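Local atomic coordinates of PAN2-PAN3 deadenylation complex catalytic subunit pan2 (Neurospora crassa, PDB entry 4CZX), a protein that probably serves as the catalytic subunit of a deadenylation complex that shortens the poly(A) tails of mRNA, this piece being its N-terminal WD40 domain. Residues I184-N196 against A220-M234. Sequence-based numbering, arbitrary orientation.
Sequences IKKQWQAHGAFIN and AILDPYVKVFDLKNM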
loop_
_atom_site.group_PDB
_atom_site.type_symbol
_atom_site.label_atom_id
_atom_site.label_comp_id
_atom_site.label_asym_id
_atom_site.label_seq_id
_atom_site.Cartn_x
_atom_site.Cartn_y
_atom_site.Cartn_z
ATOM N N ILE A 184 -19.642 19.086 -43.423
ATOM C CA ILE A 184 -19.842 17.910 -44.269
ATOM C C ILE A 184 -19.942 18.281 -45.746
ATOM O O ILE A 184 -20.837 19.020 -46.146
ATOM C CB ILE A 184 -21.117 17.146 -43.865
ATOM C CG1 ILE A 184 -21.063 16.779 -42.384
ATOM C CG2 ILE A 184 -21.305 15.907 -44.748
ATOM C CD1 ILE A 184 -22.386 16.245 -41.835
ATOM N N LYS A 185 -19.024 17.756 -46.552
ATOM C CA LYS A 185 -19.047 17.989 -47.994
ATOM C C LYS A 185 -19.910 16.951 -48.712
ATOM O O LYS A 185 -20.509 17.232 -49.750
ATOM C CB LYS A 185 -17.625 17.964 -48.562
ATOM C CG LYS A 185 -16.690 18.997 -47.943
ATOM C CD LYS A 185 -15.492 19.279 -48.845
ATOM C CE LYS A 185 -15.279 20.780 -49.020
ATOM N NZ LYS A 185 -13.903 21.093 -49.493
ATOM N N LYS A 186 -19.967 15.749 -48.147
ATOM C CA LYS A 186 -20.614 14.623 -48.806
ATOM C C LYS A 186 -20.835 13.485 -47.812
ATOM O O LYS A 186 -19.987 13.244 -46.955
ATOM C CB LYS A 186 -19.755 14.152 -49.980
ATOM C CG LYS A 186 -20.211 12.884 -50.664
ATOM C CD LYS A 186 -21.329 13.157 -51.642
ATOM C CE LYS A 186 -21.262 12.200 -52.827
ATOM N NZ LYS A 186 -22.392 12.414 -53.769
ATOM N N GLN A 187 -21.978 12.806 -47.909
ATOM C CA GLN A 187 -22.238 11.623 -47.096
ATOM C C GLN A 187 -22.310 10.384 -47.989
ATOM O O GLN A 187 -22.950 10.408 -49.049
ATOM C CB GLN A 187 -23.529 11.799 -46.287
ATOM C CG GLN A 187 -23.533 13.071 -45.438
ATOM C CD GLN A 187 -24.666 13.133 -44.428
ATOM O OE1 GLN A 187 -25.591 13.934 -44.567
ATOM N NE2 GLN A 187 -24.587 12.301 -43.390
ATOM N N TRP A 188 -21.647 9.315 -47.563
ATOM C CA TRP A 188 -21.559 8.082 -48.332
ATOM C C TRP A 188 -22.141 6.926 -47.525
ATOM O O TRP A 188 -21.731 6.692 -46.389
ATOM C CB TRP A 188 -20.091 7.821 -48.704
ATOM C CG TRP A 188 -19.789 6.516 -49.384
ATOM C CD1 TRP A 188 -20.506 5.915 -50.384
ATOM C CD2 TRP A 188 -18.678 5.656 -49.114
ATOM N NE1 TRP A 188 -19.908 4.732 -50.747
ATOM C CE2 TRP A 188 -18.783 4.551 -49.982
ATOM C CE3 TRP A 188 -17.603 5.712 -48.214
ATOM C CZ2 TRP A 188 -17.854 3.510 -49.980
ATOM C CZ3 TRP A 188 -16.684 4.676 -48.212
ATOM C CH2 TRP A 188 -16.820 3.586 -49.087
ATOM N N GLN A 189 -23.103 6.211 -48.100
ATOM C CA GLN A 189 -23.686 5.065 -47.403
ATOM C C GLN A 189 -22.808 3.838 -47.621
ATOM O O GLN A 189 -22.891 3.183 -48.655
ATOM C CB GLN A 189 -25.109 4.791 -47.886
ATOM C CG GLN A 189 -25.803 3.723 -47.073
ATOM C CD GLN A 189 -26.187 4.219 -45.706
ATOM O OE1 GLN A 189 -26.888 5.223 -45.580
ATOM N NE2 GLN A 189 -25.720 3.531 -44.667
ATOM N N ALA A 190 -21.955 3.531 -46.653
ATOM C CA ALA A 190 -20.996 2.448 -46.832
ATOM C C ALA A 190 -21.602 1.103 -46.450
ATOM O O ALA A 190 -21.633 0.177 -47.259
ATOM C CB ALA A 190 -19.731 2.721 -46.025
ATOM N N HIS A 191 -22.084 0.989 -45.218
ATOM C CA HIS A 191 -22.685 -0.259 -44.765
ATOM C C HIS A 191 -23.998 0.009 -44.040
ATOM O O HIS A 191 -24.308 1.149 -43.707
ATOM C CB HIS A 191 -21.704 -1.021 -43.869
ATOM C CG HIS A 191 -20.365 -1.233 -44.503
ATOM N ND1 HIS A 191 -20.025 -2.397 -45.160
ATOM C CD2 HIS A 191 -19.288 -0.415 -44.606
ATOM C CE1 HIS A 191 -18.795 -2.290 -45.634
ATOM N NE2 HIS A 191 -18.327 -1.096 -45.315
ATOM N N GLY A 192 -24.779 -1.044 -43.818
ATOM C CA GLY A 192 -26.117 -0.894 -43.290
ATOM C C GLY A 192 -26.250 -0.369 -41.867
ATOM O O GLY A 192 -27.143 0.426 -41.599
ATOM N N ALA A 193 -25.384 -0.810 -40.953
ATOM C CA ALA A 193 -25.519 -0.424 -39.542
ATOM C C ALA A 193 -24.205 -0.058 -38.866
ATOM O O ALA A 193 -24.197 0.706 -37.889
ATOM C CB ALA A 193 -26.188 -1.545 -38.752
ATOM N N PHE A 194 -23.098 -0.630 -39.330
ATOM C CA PHE A 194 -21.809 -0.331 -38.705
ATOM C C PHE A 194 -20.637 -0.460 -39.656
ATOM O O PHE A 194 -20.677 -1.173 -40.656
ATOM C CB PHE A 194 -21.549 -1.233 -37.482
ATOM C CG PHE A 194 -21.268 -2.670 -37.829
ATOM C CD1 PHE A 194 -22.322 -3.569 -38.018
ATOM C CD2 PHE A 194 -19.965 -3.129 -37.953
ATOM C CE1 PHE A 194 -22.070 -4.896 -38.342
ATOM C CE2 PHE A 194 -19.704 -4.450 -38.278
ATOM C CZ PHE A 194 -20.762 -5.340 -38.477
ATOM N N ILE A 195 -19.579 0.228 -39.273
ATOM C CA ILE A 195 -18.299 0.191 -39.949
ATOM C C ILE A 195 -17.312 -0.380 -38.941
ATOM O O ILE A 195 -17.158 0.167 -37.860
ATOM C CB ILE A 195 -17.899 1.591 -40.416
ATOM C CG1 ILE A 195 -18.733 1.961 -41.657
ATOM C CG2 ILE A 195 -16.397 1.664 -40.731
ATOM C CD1 ILE A 195 -18.684 3.413 -42.037
ATOM N N ASN A 196 -16.699 -1.511 -39.274
ATOM C CA ASN A 196 -15.726 -2.148 -38.399
ATOM C C ASN A 196 -14.303 -1.596 -38.611
ATOM O O ASN A 196 -13.423 -1.751 -37.757
ATOM C CB ASN A 196 -15.728 -3.663 -38.626
ATOM C CG ASN A 196 -15.027 -4.407 -37.512
ATOM O OD1 ASN A 196 -15.311 -4.177 -36.344
ATOM N ND2 ASN A 196 -14.090 -5.277 -37.862
ATOM N N ALA A 220 -23.679 -9.763 -35.099
ATOM C CA ALA A 220 -23.278 -8.819 -36.142
ATOM C C ALA A 220 -22.487 -9.584 -37.190
ATOM O O ALA A 220 -21.478 -10.220 -36.876
ATOM C CB ALA A 220 -22.446 -7.662 -35.565
ATOM N N ILE A 221 -22.951 -9.535 -38.428
ATOM C CA ILE A 221 -22.289 -10.237 -39.513
ATOM C C ILE A 221 -21.589 -9.254 -40.451
ATOM O O ILE A 221 -22.164 -8.237 -40.847
ATOM C CB ILE A 221 -23.310 -11.092 -40.292
ATOM C CG1 ILE A 221 -24.060 -11.998 -39.305
ATOM C CG2 ILE A 221 -22.632 -11.900 -41.390
ATOM C CD1 ILE A 221 -25.239 -12.732 -39.901
ATOM N N LEU A 222 -20.337 -9.549 -40.790
ATOM C CA LEU A 222 -19.571 -8.711 -41.719
ATOM C C LEU A 222 -19.948 -8.937 -43.193
ATOM O O LEU A 222 -20.370 -10.033 -43.581
ATOM C CB LEU A 222 -18.083 -8.963 -41.530
ATOM C CG LEU A 222 -17.543 -8.417 -40.212
ATOM C CD1 LEU A 222 -16.228 -9.100 -39.863
ATOM C CD2 LEU A 222 -17.361 -6.905 -40.331
ATOM N N ASP A 223 -19.777 -7.899 -44.012
ATOM C CA ASP A 223 -20.109 -7.971 -45.440
ATOM C C ASP A 223 -19.037 -8.689 -46.265
ATOM O O ASP A 223 -17.853 -8.636 -45.932
ATOM C CB ASP A 223 -20.333 -6.564 -46.006
ATOM C CG ASP A 223 -21.666 -5.965 -45.584
ATOM O OD1 ASP A 223 -22.639 -6.729 -45.365
ATOM O OD2 ASP A 223 -21.747 -4.726 -45.482
ATOM N N PRO A 224 -19.449 -9.355 -47.361
ATOM C CA PRO A 224 -18.539 -10.103 -48.236
ATOM C C PRO A 224 -17.826 -9.192 -49.230
ATOM O O PRO A 224 -17.598 -9.564 -50.393
ATOM C CB PRO A 224 -19.484 -11.066 -48.965
ATOM C CG PRO A 224 -20.744 -10.281 -49.077
ATOM C CD PRO A 224 -20.858 -9.546 -47.762
ATOM N N TYR A 225 -17.493 -7.989 -48.780
ATOM C CA TYR A 225 -16.825 -7.024 -49.639
ATOM C C TYR A 225 -16.252 -5.885 -48.828
ATOM O O TYR A 225 -16.638 -5.658 -47.680
ATOM C CB TYR A 225 -17.782 -6.454 -50.690
ATOM C CG TYR A 225 -19.115 -6.009 -50.129
ATOM C CD1 TYR A 225 -19.235 -4.822 -49.414
ATOM C CD2 TYR A 225 -20.260 -6.776 -50.323
ATOM C CE1 TYR A 225 -20.456 -4.416 -48.889
ATOM C CE2 TYR A 225 -21.491 -6.376 -49.805
ATOM C CZ TYR A 225 -21.583 -5.197 -49.094
ATOM O OH TYR A 225 -22.794 -4.792 -48.581
ATOM N N VAL A 226 -15.325 -5.174 -49.455
ATOM C CA VAL A 226 -14.850 -3.894 -48.963
ATOM C C VAL A 226 -15.528 -2.796 -49.784
ATOM O O VAL A 226 -15.567 -2.878 -51.016
ATOM C CB VAL A 226 -13.320 -3.781 -49.079
ATOM C CG1 VAL A 226 -12.863 -2.351 -48.795
ATOM C CG2 VAL A 226 -12.648 -4.759 -48.141
ATOM N N LYS A 227 -16.089 -1.793 -49.115
ATOM C CA LYS A 227 -16.683 -0.663 -49.826
ATOM C C LYS A 227 -15.603 0.342 -50.220
ATOM O O LYS A 227 -14.684 0.595 -49.455
ATOM C CB LYS A 227 -17.754 0.012 -48.977
ATOM C CG LYS A 227 -19.076 -0.746 -48.940
ATOM C CD LYS A 227 -19.646 -0.877 -50.366
ATOM C CE LYS A 227 -21.162 -0.867 -50.368
ATOM N NZ LYS A 227 -21.688 0.526 -50.455
ATOM N N VAL A 228 -15.716 0.895 -51.426
ATOM C CA VAL A 228 -14.679 1.775 -51.969
ATOM C C VAL A 228 -15.258 3.095 -52.465
ATOM O O VAL A 228 -16.267 3.118 -53.174
ATOM C CB VAL A 228 -13.926 1.093 -53.147
ATOM C CG1 VAL A 228 -12.795 1.991 -53.681
ATOM C CG2 VAL A 228 -13.397 -0.273 -52.720
ATOM N N PHE A 229 -14.592 4.190 -52.114
ATOM C CA PHE A 229 -15.021 5.523 -52.520
ATOM C C PHE A 229 -13.861 6.292 -53.154
ATOM O O PHE A 229 -12.747 6.272 -52.635
ATOM C CB PHE A 229 -15.576 6.295 -51.315
ATOM C CG PHE A 229 -16.233 7.597 -51.679
ATOM C CD1 PHE A 229 -17.584 7.638 -51.983
ATOM C CD2 PHE A 229 -15.505 8.782 -51.697
ATOM C CE1 PHE A 229 -18.202 8.826 -52.316
ATOM C CE2 PHE A 229 -16.118 9.978 -52.038
ATOM C CZ PHE A 229 -17.479 9.995 -52.351
ATOM N N ASP A 230 -14.143 6.954 -54.273
ATOM C CA ASP A 230 -13.165 7.742 -55.022
ATOM C C ASP A 230 -13.080 9.147 -54.445
ATOM O O ASP A 230 -13.991 9.942 -54.633
ATOM C CB ASP A 230 -13.568 7.786 -56.505
ATOM C CG ASP A 230 -12.602 8.594 -57.382
ATOM O OD1 ASP A 230 -11.712 9.319 -56.873
ATOM O OD2 ASP A 230 -12.764 8.502 -58.616
ATOM N N LEU A 231 -11.984 9.453 -53.754
ATOM C CA LEU A 231 -11.844 10.740 -53.074
ATOM C C LEU A 231 -11.476 11.861 -54.038
ATOM O O LEU A 231 -11.777 13.030 -53.791
ATOM C CB LEU A 231 -10.789 10.660 -51.960
ATOM C CG LEU A 231 -11.284 10.577 -50.518
ATOM C CD1 LEU A 231 -10.182 10.973 -49.544
ATOM C CD2 LEU A 231 -12.549 11.413 -50.297
ATOM N N LYS A 232 -10.821 11.497 -55.135
ATOM C CA LYS A 232 -10.383 12.465 -56.124
ATOM C C LYS A 232 -11.589 13.067 -56.837
ATOM O O LYS A 232 -11.718 14.285 -56.948
ATOM C CB LYS A 232 -9.427 11.802 -57.121
ATOM C CG LYS A 232 -8.686 12.762 -58.044
ATOM C CD LYS A 232 -7.914 11.991 -59.108
ATOM C CE LYS A 232 -7.366 12.910 -60.192
ATOM N NZ LYS A 232 -6.378 13.885 -59.651
ATOM N N ASN A 233 -12.485 12.203 -57.297
ATOM C CA ASN A 233 -13.655 12.645 -58.040
ATOM C C ASN A 233 -14.954 12.585 -57.233
ATOM O O ASN A 233 -16.037 12.777 -57.786
ATOM C CB ASN A 233 -13.789 11.816 -59.322
ATOM C CG ASN A 233 -12.494 11.775 -60.123
ATOM O OD1 ASN A 233 -12.128 12.749 -60.783
ATOM N ND2 ASN A 233 -11.790 10.648 -60.060
ATOM N N MET A 234 -14.830 12.306 -55.933
ATOM C CA MET A 234 -15.954 12.302 -54.985
ATOM C C MET A 234 -17.164 11.478 -55.417
ATOM O O MET A 234 -18.284 11.983 -55.437
ATOM C CB MET A 234 -16.407 13.734 -54.696
ATOM C CG MET A 234 -15.368 14.573 -53.965
ATOM S SD MET A 234 -15.061 13.982 -52.287
ATOM C CE MET A 234 -16.398 14.766 -51.397
HETATM O O HOH W 1 -21.416 2.600 -52.240
HETATM O O HOH W 2 -24.071 -3.779 -44.999
#
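Trp188 is the main bump of this interface: its indole, anti to the backbone N (chi1 174°), is held between Phe229 CB on one face and Ala190 CB on the other. Phe229 CB sits 3.5 Å from the centroid of the six-membered ring, almost on its normal, a CH-pi contact. Phe229 CD1 reaches Trp188 CG at 3.6 Å, the Phe229 ring and the Trp188 five-membered ring meeting obliquely at 46°. Lys227 CB meets Trp188 CZ2 obliquely. Replacing Trp188 with an alanine would probably open a gap between Phe229 and Ala190. Met234 CE touches Lys186 CB at 3.7 Å; Leu222 CD2 meets the edge of the Phe194 ring at CE2 (4.0 Å), and Ala220 CB approaches CE1 obliquely. Lys227 CG lies over the His191 face. That ring donates from ND1 to Asp223 OD2 at 2.9 Å, straight (179°) and in plane, to the anti lone pair; its NE2 is hydrogen-bonded to Thr207 OG1. One water joins Trp188 NE1 to Lys227 NZ, which makes a weak hydrogen bond to Ala190 O. Strands 184-189 and 225-230, roughly antiparallel in successive propeller blades, keep their axes 9.3 Å apart, so side chains join them. Bonds at both ring nitrogens fix the rotation of His191.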